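PDB 5I62: potential RNA-dependent RNA polymerase from Human picobirnavirus, which catalyses RNA-templated synthesis of RNA from ribonucleoside triphosphates and is thought to serve both transcription and genome replication of this double-stranded RNA virus. Local coordinates for residues Thr224-Gly229 and Ala233-Glu238; Val276-Leu281 and Arg296-Lys301; Gln339-Ile344 and Ser378-Asp383. All blocks are in the same frame, centred on the assembly; numbering follows the deposited sequence.

Interaction 1 of 3, residues Thr224-Gly229 and Ala233-Glu238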
loop_
_atom_site.group_PDB
_atom_site.type_symbol
_atom_site.label_atom_id
_atom_site.label_comp_id
_atom_site.label_asym_id
_atom_site.label_seq_id
_atom_site.Cartn_x
_atom_site.Cartn_y
_atom_site.Cartn_z
ATOM N N THR A 224 13.943 6.949 10.590
ATOM C CA THR A 224 14.750 8.135 10.310
ATOM C C THR A 224 14.043 9.079 9.345
ATOM O O THR A 224 13.992 10.293 9.573
ATOM C CB THR A 224 16.105 7.711 9.741
ATOM O OG1 THR A 224 16.883 7.111 10.775
ATOM C CG2 THR A 224 16.864 8.917 9.158
ATOM N N PHE A 225 13.505 8.538 8.249
ATOM C CA PHE A 225 12.793 9.368 7.283
ATOM C C PHE A 225 11.556 9.998 7.906
ATOM O O PHE A 225 11.234 11.158 7.620
ATOM C CB PHE A 225 12.421 8.549 6.048
ATOM C CG PHE A 225 13.519 8.473 5.022
ATOM C CD1 PHE A 225 14.812 8.157 5.392
ATOM C CD2 PHE A 225 13.259 8.738 3.686
ATOM C CE1 PHE A 225 15.830 8.107 4.455
ATOM C CE2 PHE A 225 14.275 8.679 2.736
ATOM C CZ PHE A 225 15.555 8.365 3.125
ATOM N N GLN A 226 10.859 9.252 8.768
ATOM C CA GLN A 226 9.685 9.786 9.459
ATOM C C GLN A 226 10.048 10.979 10.330
ATOM O O GLN A 226 9.361 12.009 10.315
ATOM C CB GLN A 226 9.025 8.696 10.310
ATOM C CG GLN A 226 8.249 7.689 9.503
ATOM C CD GLN A 226 7.771 6.512 10.334
ATOM O OE1 GLN A 226 8.443 6.078 11.278
ATOM N NE2 GLN A 226 6.605 5.985 9.979
ATOM N N ARG A 227 11.130 10.860 11.099
ATOM C CA ARG A 227 11.496 11.942 12.005
ATOM C C ARG A 227 12.019 13.165 11.257
ATOM O O ARG A 227 11.856 14.293 11.729
ATOM C CB ARG A 227 12.506 11.433 13.016
ATOM C CG ARG A 227 11.857 10.423 13.961
ATOM C CD ARG A 227 12.679 10.226 15.201
ATOM N NE ARG A 227 13.893 9.492 14.900
ATOM C CZ ARG A 227 14.124 8.250 15.308
ATOM N NH1 ARG A 227 13.225 7.620 16.050
ATOM N NH2 ARG A 227 15.260 7.652 14.982
ATOM N N LEU A 228 12.642 12.970 10.102
ATOM C CA LEU A 228 13.067 14.096 9.276
ATOM C C LEU A 228 11.949 14.659 8.405
ATOM O O LEU A 228 12.123 15.738 7.824
ATOM C CB LEU A 228 14.225 13.682 8.381
ATOM C CG LEU A 228 15.470 13.416 9.227
ATOM C CD1 LEU A 228 16.553 12.823 8.370
ATOM C CD2 LEU A 228 15.937 14.707 9.879
ATOM N N GLY A 229 10.836 13.945 8.276
ATOM C CA GLY A 229 9.741 14.374 7.429
ATOM C C GLY A 229 10.003 14.270 5.942
ATOM O O GLY A 229 9.338 14.954 5.166
ATOM N N ALA A 233 3.939 10.948 3.572
ATOM C CA ALA A 233 2.945 9.879 3.667
ATOM C C ALA A 233 3.343 8.799 4.673
ATOM O O ALA A 233 2.476 8.052 5.138
ATOM C CB ALA A 233 2.697 9.256 2.297
ATOM N N TRP A 234 4.628 8.694 5.007
ATOM C CA TRP A 234 5.064 7.810 6.082
ATOM C C TRP A 234 4.794 8.399 7.457
ATOM O O TRP A 234 4.909 7.683 8.456
ATOM C CB TRP A 234 6.564 7.503 5.976
ATOM C CG TRP A 234 6.934 6.598 4.849
ATOM C CD1 TRP A 234 6.081 5.927 4.018
ATOM C CD2 TRP A 234 8.259 6.268 4.415
ATOM N NE1 TRP A 234 6.797 5.196 3.095
ATOM C CE2 TRP A 234 8.135 5.391 3.318
ATOM C CE3 TRP A 234 9.533 6.629 4.851
ATOM C CZ2 TRP A 234 9.246 4.875 2.643
ATOM C CZ3 TRP A 234 10.627 6.119 4.185
ATOM C CH2 TRP A 234 10.478 5.252 3.090
ATOM N N VAL A 235 4.457 9.681 7.540
ATOM C CA VAL A 235 4.232 10.300 8.839
ATOM C C VAL A 235 2.735 10.359 9.108
ATOM O O VAL A 235 2.251 9.782 10.083
ATOM C CB VAL A 235 4.875 11.696 8.918
ATOM C CG1 VAL A 235 4.618 12.328 10.299
ATOM C CG2 VAL A 235 6.375 11.603 8.643
ATOM N N SER A 236 1.990 11.054 8.249
ATOM C CA SER A 236 0.561 11.239 8.479
ATOM C C SER A 236 -0.062 11.931 7.281
ATOM O O SER A 236 0.632 12.541 6.470
ATOM C CB SER A 236 0.305 12.078 9.733
ATOM O OG SER A 236 0.663 13.422 9.477
ATOM N N MET A 237 -1.391 11.860 7.205
ATOM C CA MET A 237 -2.095 12.585 6.155
ATOM C C MET A 237 -2.000 14.091 6.370
ATOM O O MET A 237 -2.083 14.871 5.411
ATOM C CB MET A 237 -3.549 12.137 6.091
ATOM C CG MET A 237 -3.723 10.669 5.689
ATOM S SD MET A 237 -3.270 10.360 3.964
ATOM C CE MET A 237 -1.604 9.706 4.129
ATOM N N GLU A 238 -1.817 14.521 7.615
ATOM C CA GLU A 238 -1.628 15.946 7.869
ATOM C C GLU A 238 -0.259 16.418 7.377
ATOM O O GLU A 238 -0.127 17.540 6.869
ATOM C CB GLU A 238 -1.829 16.233 9.358
ATOM C CG GLU A 238 -3.290 16.058 9.831
ATOM C CD GLU A 238 -3.756 14.590 9.880
ATOM O OE1 GLU A 238 -2.936 13.692 10.191
ATOM O OE2 GLU A 238 -4.955 14.336 9.606
#

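Interaction 2 of 3, residues Val276-Leu281 and Arg296-Lys301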
loop_
_atom_site.group_PDB
_atom_site.type_symbol
_atom_site.label_atom_id
_atom_site.label_comp_id
_atom_site.label_asym_id
_atom_site.label_seq_id
_atom_site.Cartn_x
_atom_site.Cartn_y
_atom_site.Cartn_z
ATOM N N VAL A 276 19.122 1.123 -8.848
ATOM C CA VAL A 276 19.044 2.482 -8.311
ATOM C C VAL A 276 18.694 2.447 -6.830
ATOM O O VAL A 276 19.290 3.166 -6.017
ATOM C CB VAL A 276 18.027 3.335 -9.091
ATOM C CG1 VAL A 276 17.885 4.713 -8.424
ATOM C CG2 VAL A 276 18.437 3.484 -10.539
ATOM N N ALA A 277 17.697 1.629 -6.460
ATOM C CA ALA A 277 17.398 1.425 -5.045
ATOM C C ALA A 277 18.645 0.997 -4.287
ATOM O O ALA A 277 18.917 1.494 -3.192
ATOM C CB ALA A 277 16.292 0.380 -4.867
ATOM N N LYS A 278 19.420 0.074 -4.861
ATOM C CA LYS A 278 20.594 -0.419 -4.154
ATOM C C LYS A 278 21.621 0.683 -3.963
ATOM O O LYS A 278 22.301 0.733 -2.932
ATOM C CB LYS A 278 21.216 -1.586 -4.912
ATOM C CG LYS A 278 22.338 -2.267 -4.151
ATOM C CD LYS A 278 22.885 -3.446 -4.959
ATOM C CE LYS A 278 24.096 -4.053 -4.278
ATOM N NZ LYS A 278 24.636 -5.181 -5.089
ATOM N N GLU A 279 21.759 1.565 -4.958
ATOM C CA GLU A 279 22.719 2.659 -4.853
ATOM C C GLU A 279 22.306 3.663 -3.781
ATOM O O GLU A 279 23.146 4.153 -3.019
ATOM C CB GLU A 279 22.886 3.358 -6.208
ATOM C CG GLU A 279 24.010 4.373 -6.173
ATOM C CD GLU A 279 24.311 5.015 -7.523
ATOM O OE1 GLU A 279 23.926 4.452 -8.569
ATOM O OE2 GLU A 279 24.951 6.091 -7.532
ATOM N N LEU A 280 21.017 4.009 -3.730
ATOM C CA LEU A 280 20.539 4.928 -2.700
ATOM C C LEU A 280 20.716 4.333 -1.309
ATOM O O LEU A 280 21.118 5.028 -0.365
ATOM C CB LEU A 280 19.077 5.270 -2.947
ATOM C CG LEU A 280 18.801 5.971 -4.276
ATOM C CD1 LEU A 280 17.294 6.129 -4.467
ATOM C CD2 LEU A 280 19.501 7.321 -4.303
ATOM N N LEU A 281 20.370 3.049 -1.157
ATOM C CA LEU A 281 20.540 2.383 0.133
ATOM C C LEU A 281 22.010 2.332 0.538
ATOM O O LEU A 281 22.346 2.527 1.713
ATOM C CB LEU A 281 19.958 0.969 0.073
ATOM C CG LEU A 281 18.439 0.960 0.005
ATOM C CD1 LEU A 281 17.942 -0.479 -0.150
ATOM C CD2 LEU A 281 17.900 1.585 1.270
ATOM N N ARG A 296 23.548 -9.763 -0.031
ATOM C CA ARG A 296 22.883 -11.021 0.313
ATOM C C ARG A 296 21.375 -10.912 0.439
ATOM O O ARG A 296 20.663 -11.809 -0.006
ATOM C CB ARG A 296 23.402 -11.571 1.642
ATOM C CG ARG A 296 24.672 -12.367 1.585
ATOM C CD ARG A 296 25.241 -12.476 2.996
ATOM N NE ARG A 296 24.892 -13.719 3.670
ATOM C CZ ARG A 296 25.446 -14.891 3.383
ATOM N NH1 ARG A 296 26.363 -14.978 2.421
ATOM N NH2 ARG A 296 25.091 -15.971 4.049
ATOM N N VAL A 297 20.880 -9.871 1.096
ATOM C CA VAL A 297 19.468 -9.770 1.464
ATOM C C VAL A 297 18.687 -8.914 0.479
ATOM O O VAL A 297 17.603 -9.293 0.033
ATOM C CB VAL A 297 19.332 -9.207 2.898
ATOM C CG1 VAL A 297 17.849 -9.057 3.268
ATOM C CG2 VAL A 297 20.082 -10.072 3.902
ATOM N N PHE A 298 19.195 -7.716 0.184
ATOM C CA PHE A 298 18.523 -6.818 -0.762
ATOM C C PHE A 298 17.972 -7.507 -2.011
ATOM O O PHE A 298 16.846 -7.185 -2.410
ATOM C CB PHE A 298 19.478 -5.685 -1.170
ATOM C CG PHE A 298 18.896 -4.778 -2.216
ATOM C CD1 PHE A 298 18.043 -3.748 -1.850
ATOM C CD2 PHE A 298 19.151 -4.988 -3.565
ATOM C CE1 PHE A 298 17.471 -2.929 -2.808
ATOM C CE2 PHE A 298 18.576 -4.165 -4.524
ATOM C CZ PHE A 298 17.736 -3.140 -4.134
ATOM N N PRO A 299 18.683 -8.415 -2.679
ATOM C CA PRO A 299 18.136 -8.960 -3.936
ATOM C C PRO A 299 16.989 -9.940 -3.754
ATOM O O PRO A 299 16.338 -10.257 -4.752
ATOM C CB PRO A 299 19.335 -9.662 -4.595
ATOM C CG PRO A 299 20.374 -9.764 -3.563
ATOM C CD PRO A 299 20.112 -8.743 -2.512
ATOM N N ILE A 300 16.732 -10.446 -2.539
ATOM C CA ILE A 300 15.806 -11.579 -2.390
ATOM C C ILE A 300 14.396 -11.203 -2.817
ATOM O O ILE A 300 13.682 -12.009 -3.427
ATOM C CB ILE A 300 15.834 -12.106 -0.939
ATOM C CG1 ILE A 300 17.181 -12.766 -0.650
ATOM C CG2 ILE A 300 14.668 -13.059 -0.657
ATOM C CD1 ILE A 300 17.400 -13.010 0.823
ATOM N N LYS A 301 13.961 -9.980 -2.504
ATOM C CA LYS A 301 12.591 -9.601 -2.828
ATOM C C LYS A 301 12.345 -9.579 -4.335
ATOM O O LYS A 301 11.183 -9.612 -4.758
ATOM C CB LYS A 301 12.257 -8.245 -2.204
ATOM C CG LYS A 301 13.057 -7.073 -2.842
ATOM C CD LYS A 301 12.739 -5.715 -2.205
ATOM C CE LYS A 301 13.564 -5.464 -0.940
ATOM N NZ LYS A 301 14.990 -5.117 -1.246
#

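Interaction 3 of 3, residues Gln339-Ile344 and Ser378-Asp383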
loop_
_atom_site.group_PDB
_atom_site.type_symbol
_atom_site.label_atom_id
_atom_site.label_comp_id
_atom_site.label_asym_id
_atom_site.label_seq_id
_atom_site.Cartn_x
_atom_site.Cartn_y
_atom_site.Cartn_z
ATOM N N GLN A 339 11.301 11.498 -10.339
ATOM C CA GLN A 339 10.800 12.870 -10.335
ATOM C C GLN A 339 11.930 13.851 -10.601
ATOM O O GLN A 339 11.786 14.782 -11.402
ATOM C CB GLN A 339 10.106 13.171 -8.997
ATOM C CG GLN A 339 8.854 12.292 -8.733
ATOM C CD GLN A 339 8.064 12.753 -7.514
ATOM O OE1 GLN A 339 8.633 13.228 -6.540
ATOM N NE2 GLN A 339 6.739 12.665 -7.598
ATOM N N HIS A 340 13.071 13.665 -9.933
ATOM C CA HIS A 340 14.216 14.533 -10.189
ATOM C C HIS A 340 14.652 14.445 -11.642
ATOM O O HIS A 340 14.966 15.466 -12.272
ATOM C CB HIS A 340 15.386 14.157 -9.282
ATOM C CG HIS A 340 15.276 14.704 -7.898
ATOM N ND1 HIS A 340 15.280 16.057 -7.636
ATOM C CD2 HIS A 340 15.135 14.085 -6.701
ATOM C CE1 HIS A 340 15.160 16.248 -6.331
ATOM N NE2 HIS A 340 15.070 15.066 -5.743
ATOM N N GLU A 341 14.672 13.224 -12.188
ATOM C CA GLU A 341 15.162 13.019 -13.548
ATOM C C GLU A 341 14.265 13.704 -14.568
ATOM O O GLU A 341 14.756 14.265 -15.553
ATOM C CB GLU A 341 15.273 11.528 -13.857
ATOM C CG GLU A 341 15.803 11.239 -15.254
ATOM C CD GLU A 341 15.676 9.764 -15.605
ATOM O OE1 GLU A 341 14.531 9.240 -15.608
ATOM O OE2 GLU A 341 16.724 9.126 -15.848
ATOM N N ALA A 342 12.949 13.680 -14.347
ATOM C CA ALA A 342 12.052 14.388 -15.258
ATOM C C ALA A 342 12.392 15.882 -15.314
ATOM O O ALA A 342 12.465 16.478 -16.395
ATOM C CB ALA A 342 10.601 14.176 -14.835
ATOM N N ALA A 343 12.595 16.504 -14.152
ATOM C CA ALA A 343 12.920 17.928 -14.116
ATOM C C ALA A 343 14.269 18.190 -14.770
ATOM O O ALA A 343 14.410 19.081 -15.621
ATOM C CB ALA A 343 12.918 18.436 -12.671
ATOM N N ILE A 344 15.272 17.407 -14.384
ATOM C CA ILE A 344 16.631 17.572 -14.882
ATOM C C ILE A 344 16.684 17.342 -16.385
ATOM O O ILE A 344 17.386 18.056 -17.112
ATOM C CB ILE A 344 17.578 16.624 -14.122
ATOM C CG1 ILE A 344 17.720 17.063 -12.661
ATOM C CG2 ILE A 344 18.936 16.533 -14.820
ATOM C CD1 ILE A 344 18.342 15.990 -11.755
ATOM N N SER A 378 8.753 6.279 -18.409
ATOM C CA SER A 378 8.469 5.010 -19.078
ATOM C C SER A 378 9.703 4.413 -19.743
ATOM O O SER A 378 9.790 3.190 -19.904
ATOM C CB SER A 378 7.362 5.194 -20.108
ATOM O OG SER A 378 6.143 5.515 -19.464
ATOM N N ARG A 379 10.659 5.247 -20.141
ATOM C CA ARG A 379 11.863 4.747 -20.796
ATOM C C ARG A 379 12.654 3.789 -19.912
ATOM O O ARG A 379 13.509 3.059 -20.414
ATOM C CB ARG A 379 12.752 5.916 -21.216
ATOM C CG ARG A 379 13.238 6.720 -20.042
ATOM C CD ARG A 379 14.041 7.926 -20.495
ATOM N NE ARG A 379 14.042 9.005 -19.512
ATOM C CZ ARG A 379 14.791 10.102 -19.621
ATOM N NH1 ARG A 379 15.603 10.233 -20.666
ATOM N NH2 ARG A 379 14.729 11.068 -18.697
ATOM N N HIS A 380 12.398 3.777 -18.613
ATOM C CA HIS A 380 13.057 2.832 -17.722
ATOM C C HIS A 380 12.317 1.499 -17.639
ATOM O O HIS A 380 12.570 0.718 -16.719
ATOM C CB HIS A 380 13.206 3.458 -16.340
ATOM C CG HIS A 380 13.939 4.759 -16.368
ATOM N ND1 HIS A 380 15.254 4.856 -16.759
ATOM C CD2 HIS A 380 13.525 6.026 -16.116
ATOM C CE1 HIS A 380 15.633 6.122 -16.713
ATOM N NE2 HIS A 380 14.603 6.853 -16.325
ATOM N N GLY A 381 11.440 1.215 -18.595
ATOM C CA GLY A 381 10.692 -0.027 -18.582
ATOM C C GLY A 381 9.440 0.009 -17.741
ATOM O O GLY A 381 8.940 -1.053 -17.360
ATOM N N LEU A 382 8.916 1.195 -17.441
ATOM C CA LEU A 382 7.719 1.342 -16.629
ATOM C C LEU A 382 6.513 1.621 -17.516
ATOM O O LEU A 382 6.629 2.218 -18.586
ATOM C CB LEU A 382 7.902 2.450 -15.592
ATOM C CG LEU A 382 9.159 2.209 -14.758
ATOM C CD1 LEU A 382 9.509 3.452 -13.940
ATOM C CD2 LEU A 382 8.939 0.956 -13.844
ATOM N N ASP A 383 5.351 1.181 -17.060
ATOM C CA ASP A 383 4.122 1.262 -17.831
ATOM C C ASP A 383 3.218 2.325 -17.232
ATOM O O ASP A 383 3.003 2.349 -16.018
ATOM C CB ASP A 383 3.412 -0.091 -17.862
ATOM C CG ASP A 383 2.375 -0.183 -18.965
ATOM O OD1 ASP A 383 2.593 0.405 -20.047
ATOM O OD2 ASP A 383 1.346 -0.858 -18.750
#

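Interaction 1 of 3, residues Thr224-Gly229 and Ala233-Glu238
The side-chain amide of Q226 makes the shortest polar bond of this contact, NE2 donating to the backbone O of W234 at 2.8 Å. Its N-H...O angle of 151° shows moderate bending, and the donor approaches tilted from the carbonyl plane. The reach follows from the torsions: with CG beside the backbone N (chi1 -75°) and the chain extended beyond it, the amide leaves the helix and crosses the W234 side chain at about a right angle. On the way, Q226 CG passes 3.9 Å from W234 CB, and the amide plane stands nearly perpendicular to the indole.

The contact closes the short connection between helix 208-228 and helix 237-250. G229, with positive phi (72°), is the C-prime residue of a Schellman motif ending the first helix, and S236 is the N-cap of the second, its OG bonded to A239 N. Between these two helix ends, V235 lays its CG2 branch against the last turn, 3.4 Å from Q226 O.

The apolar half belongs to F225 and W234, whose side chains run alongside each other in the same direction. F225 CB meets the indole at its edge, near the ring plane, 3.5 Å from W234 CZ3. The six-membered rings of F225 and W234 sit obliquely to each other, with centroids 5.8 Å apart. W234 also packs on L221 and I222 of helix 208-228 and on L357 of strand 355-357, while its NE1 is hydrogen-bonded to N328 OD1, at the start of helix 327-345.

Interaction 2 of 3, residues Val276-Leu281 and Arg296-Lys301
F298 inserts its ring against one side of helix 271-284, joining the loop before strand 306-309 to that helix in the catalytic palm region of the polymerase. The CH-pi component comes from K278: its CB sits over one ring face, 4.1 Å from the centroid of the F298 ring and 28° off the normal. The CB of F298 already points toward the helix, and CG anti to the backbone N (chi1 176°) carries the ring on to K278 CB.

Apolar contacts come from two more residues. A277 CB lies at the ring edge, near its plane, 3.9 Å from F298 CZ, and L281 CD1 approaches obliquely to 3.6 Å from F298 CE1. W293, of the intervening helix 288-296, touches both L281 and F298.

Polar groups lie around the apolar patch. K301 NZ turns back to F298 O at 3.0 Å, in the carbonyl plane on a lone pair, and makes a salt bridge to D330 OD2 and a hydrogen bond with Y218 OH.

Cohesion across the two segments is therefore dispersion and CH-pi packing, while K301 fixes the F298 carbonyl by a hydrogen bond and the extended K278 chain ties to helix 288-296 through its salt bridge with E295.

Interaction 3 of 3, residues Gln339-Ile344 and Ser378-Asp383
E341 and H380 reach each other from opposite directions in the tight part of this contact, carboxylate to ring edge: H380 NE2 donates to E341 OE1 at 2.5 Å, with 164° at the hydrogen. The bond is unusually short, and little should rest on its exact length. Carboxylate and imidazole planes are only 13° apart. The extended E341 chain, CG anti to the backbone N (chi1 -179°), and the H380 side chain together bridge the 11.2 Å between their CA atoms. E341 OE2 takes D107 N, and H380 ND1 reaches V104 O. F106 stacks with the H380 ring; R379 CG lies 3.9 Å above the centre of one face.

The R379 guanidinium forms the looser, partly exposed side. Its salt bridge is long, NH2 lying 3.6 Å from E341 OE1, and E341 OE2 stands over a guanidinium face. Stronger partners hold it: S376 O for NE and S345 OG for NH2.

Helix 327-345 follows a glycine-rich loop, consistent with the motif B helix of viral polymerases. Since both imidazole nitrogens face acceptors, one of them a carboxylate, H380 is probably protonated, which would make the pair an ionic tie between this helix and the loop before strand 390-392.

Overall arrangement
From the N terminus the three contacts follow in series, neither nesting nor crossing. Interaction 1 closes the three-residue turn after helix 208-228. Interaction 2 closes a 14-residue excursion, mostly helix 288-296, bringing the chain back to helix 271-284. Interaction 3 spans 33 residues, including the hairpin of strands 355-357 and 360-363 and helix 370-378. Their centres lie 20 to 24 Å apart and none touch, yet helix 327-345 relates them: its start bonds the indole of interaction 1, its next turns touch interaction 2 through D330 and V334, and its C-terminal part supplies 339-344. Helix 208-228, whose end forms interaction 1, also touches L281 of interaction 2 through Y218 and L221.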